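Local structure of trehalose-6-phosphate phosphatase (Candida albicans, 5DXF) at residues A[202-207]-A[227-232]. The protein belongs to glycosyltransferase family 20, whose GT-B architecture sets two Rossmann-like domains face to face across a cleft. Sequence-based numbering, arbitrary orientation.
Sequences WIHDYY and FLHVPF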
loop_
_atom_site.group_PDB
_atom_site.type_symbol
_atom_site.label_atom_id
_atom_site.label_comp_id
_atom_site.label_asym_id
_atom_site.label_seq_id
_atom_site.Cartn_x
_atom_site.Cartn_y
_atom_site.Cartn_z
ATOM N N TRP A 202 -1.810 17.557 -5.359
ATOM C CA TRP A 202 -1.748 16.113 -5.440
ATOM C C TRP A 202 -2.604 15.532 -4.338
ATOM O O TRP A 202 -2.428 15.867 -3.184
ATOM C CB TRP A 202 -0.305 15.657 -5.273
ATOM C CG TRP A 202 -0.065 14.295 -5.757
ATOM C CD1 TRP A 202 -0.988 13.333 -5.943
ATOM C CD2 TRP A 202 1.189 13.725 -6.119
ATOM N NE1 TRP A 202 -0.398 12.194 -6.400
ATOM C CE2 TRP A 202 0.945 12.408 -6.516
ATOM C CE3 TRP A 202 2.497 14.201 -6.146
ATOM C CZ2 TRP A 202 1.950 11.560 -6.936
ATOM C CZ3 TRP A 202 3.494 13.358 -6.566
ATOM C CH2 TRP A 202 3.219 12.054 -6.954
ATOM N N ILE A 203 -3.530 14.655 -4.694
ATOM C CA ILE A 203 -4.397 14.033 -3.704
ATOM C C ILE A 203 -4.377 12.524 -3.809
ATOM O O ILE A 203 -4.356 11.973 -4.903
ATOM C CB ILE A 203 -5.842 14.505 -3.820
ATOM C CG1 ILE A 203 -5.913 16.021 -3.754
ATOM C CG2 ILE A 203 -6.662 13.907 -2.702
ATOM C CD1 ILE A 203 -6.589 16.632 -4.956
ATOM N N HIS A 204 -4.402 11.841 -2.676
ATOM C CA HIS A 204 -4.310 10.393 -2.701
ATOM C C HIS A 204 -5.485 9.641 -2.096
ATOM O O HIS A 204 -5.940 9.938 -1.006
ATOM C CB HIS A 204 -3.024 9.943 -2.024
ATOM C CG HIS A 204 -1.815 10.703 -2.455
ATOM N ND1 HIS A 204 -0.792 10.125 -3.168
ATOM C CD2 HIS A 204 -1.454 11.988 -2.257
ATOM C CE1 HIS A 204 0.144 11.022 -3.402
ATOM N NE2 HIS A 204 -0.235 12.163 -2.862
ATOM N N ASP A 205 -5.966 8.666 -2.848
ATOM C CA ASP A 205 -6.775 7.561 -2.352
ATOM C C ASP A 205 -8.263 7.786 -2.125
ATOM O O ASP A 205 -8.791 8.853 -2.365
ATOM C CB ASP A 205 -6.133 6.926 -1.126
ATOM C CG ASP A 205 -5.502 5.599 -1.431
ATOM O OD1 ASP A 205 -5.463 5.213 -2.608
ATOM O OD2 ASP A 205 -5.037 4.935 -0.494
ATOM N N TYR A 206 -8.916 6.735 -1.655
ATOM C CA TYR A 206 -10.367 6.637 -1.575
ATOM C C TYR A 206 -11.073 7.575 -0.605
ATOM O O TYR A 206 -12.260 7.825 -0.744
ATOM C CB TYR A 206 -10.797 5.188 -1.364
ATOM C CG TYR A 206 -10.100 4.498 -0.233
ATOM C CD1 TYR A 206 -8.801 4.063 -0.359
ATOM C CD2 TYR A 206 -10.749 4.277 0.963
ATOM C CE1 TYR A 206 -8.163 3.424 0.682
ATOM C CE2 TYR A 206 -10.125 3.643 2.006
ATOM C CZ TYR A 206 -8.834 3.217 1.861
ATOM O OH TYR A 206 -8.217 2.588 2.906
ATOM N N TYR A 207 -10.364 8.055 0.403
ATOM C CA TYR A 207 -10.973 8.963 1.368
ATOM C C TYR A 207 -11.285 10.313 0.730
ATOM O O TYR A 207 -12.114 11.075 1.229
ATOM C CB TYR A 207 -10.057 9.161 2.578
ATOM C CG TYR A 207 -10.079 8.036 3.591
ATOM C CD1 TYR A 207 -10.707 8.197 4.819
ATOM C CD2 TYR A 207 -9.466 6.820 3.324
ATOM C CE1 TYR A 207 -10.724 7.176 5.754
ATOM C CE2 TYR A 207 -9.476 5.796 4.252
ATOM C CZ TYR A 207 -10.108 5.977 5.463
ATOM O OH TYR A 207 -10.121 4.956 6.384
ATOM N N PHE A 227 -4.041 10.376 -7.520
ATOM C CA PHE A 227 -3.498 9.037 -7.584
ATOM C C PHE A 227 -4.229 8.067 -6.663
ATOM O O PHE A 227 -4.471 8.357 -5.508
ATOM C CB PHE A 227 -2.014 9.032 -7.271
ATOM C CG PHE A 227 -1.333 7.780 -7.685
ATOM C CD1 PHE A 227 -1.299 6.698 -6.852
ATOM C CD2 PHE A 227 -0.752 7.680 -8.919
ATOM C CE1 PHE A 227 -0.686 5.531 -7.236
ATOM C CE2 PHE A 227 -0.129 6.521 -9.313
ATOM C CZ PHE A 227 -0.096 5.443 -8.467
ATOM N N LEU A 228 -4.575 6.911 -7.197
ATOM C CA LEU A 228 -5.255 5.883 -6.423
ATOM C C LEU A 228 -4.270 4.780 -6.064
ATOM O O LEU A 228 -3.740 4.106 -6.945
ATOM C CB LEU A 228 -6.438 5.313 -7.205
ATOM C CG LEU A 228 -7.432 4.489 -6.389
ATOM C CD1 LEU A 228 -8.210 5.398 -5.450
ATOM C CD2 LEU A 228 -8.371 3.709 -7.295
ATOM N N HIS A 229 -4.012 4.603 -4.771
ATOM C CA HIS A 229 -3.063 3.586 -4.318
ATOM C C HIS A 229 -3.730 2.217 -4.286
ATOM O O HIS A 229 -3.086 1.191 -4.513
ATOM C CB HIS A 229 -2.505 3.931 -2.933
ATOM C CG HIS A 229 -1.644 5.152 -2.911
ATOM N ND1 HIS A 229 -0.265 5.090 -2.900
ATOM C CD2 HIS A 229 -1.960 6.468 -2.878
ATOM C CE1 HIS A 229 0.227 6.313 -2.871
ATOM N NE2 HIS A 229 -0.779 7.168 -2.857
ATOM N N VAL A 230 -5.024 2.214 -3.994
ATOM C CA VAL A 230 -5.804 0.985 -3.962
ATOM C C VAL A 230 -6.284 0.604 -5.363
ATOM O O VAL A 230 -6.264 1.444 -6.266
ATOM C CB VAL A 230 -7.021 1.133 -3.013
ATOM C CG1 VAL A 230 -6.552 1.140 -1.572
ATOM C CG2 VAL A 230 -7.806 2.402 -3.330
ATOM N N PRO A 231 -6.792 -0.599 -5.529
ATOM C CA PRO A 231 -7.316 -1.041 -6.819
ATOM C C PRO A 231 -8.599 -0.326 -7.207
ATOM O O PRO A 231 -9.284 0.199 -6.355
ATOM C CB PRO A 231 -7.619 -2.508 -6.576
ATOM C CG PRO A 231 -6.680 -2.906 -5.512
ATOM C CD PRO A 231 -6.536 -1.722 -4.623
ATOM N N PHE A 232 -8.900 -0.280 -8.495
ATOM C CA PHE A 232 -10.188 0.221 -8.941
ATOM C C PHE A 232 -11.037 -0.911 -9.477
ATOM O O PHE A 232 -10.576 -1.730 -10.258
ATOM C CB PHE A 232 -10.065 1.330 -9.976
ATOM C CG PHE A 232 -11.225 2.272 -9.973
ATOM C CD1 PHE A 232 -11.237 3.361 -9.141
ATOM C CD2 PHE A 232 -12.314 2.051 -10.786
ATOM C CE1 PHE A 232 -12.306 4.220 -9.121
ATOM C CE2 PHE A 232 -13.389 2.904 -10.778
ATOM C CZ PHE A 232 -13.386 3.990 -9.940
#
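His204 and His229 both hold CG anti to their own carbonyl carbon (chi1 -47° and -67°), and these torsions bring the imidazoles together rim to rim at the end of a parallel strand pair. Strands 200-204 and 223-227 are neighbours in the Rossmann-like sheet expected of a GT-B fold, joined through helix 211-218 in a beta-alpha-beta crossover. Two backbone bonds document the pairing: Phe227 N gives to Ile203 O at 3.1 Å, nearly straight, and Asp205 N gives to Phe227 O. His204 ND1 lies 3.0 Å from His229 NE2, a hydrogen bond in which either ring may be the donor. His204 NE2 bonds to Asn35 OD1 on strand 34-37, which flanks 200-204 on its other side, so the imidazole is held at both nitrogens. Beyond the last bridge the chains are tied by the Asp205 carboxylate, which stands nearly perpendicular to the His229 ring. Its OD1 accepts His229 N at 2.7 Å on the syn side, 28° out of the carboxylate plane, and takes a weak second bond from Val230 N. Leu68 of helix 66-76 touches both histidines. Trp202 turns the edge of its indole, at NE1, to Phe227 CB. On the loop side, the Tyr206 hydroxyl bonds to Glu153 of helix 147-160, while the ring crosses Val230 at about a right angle, CD1 lying 3.5 Å from CG2 of Val230 and CE1 meeting its CG1.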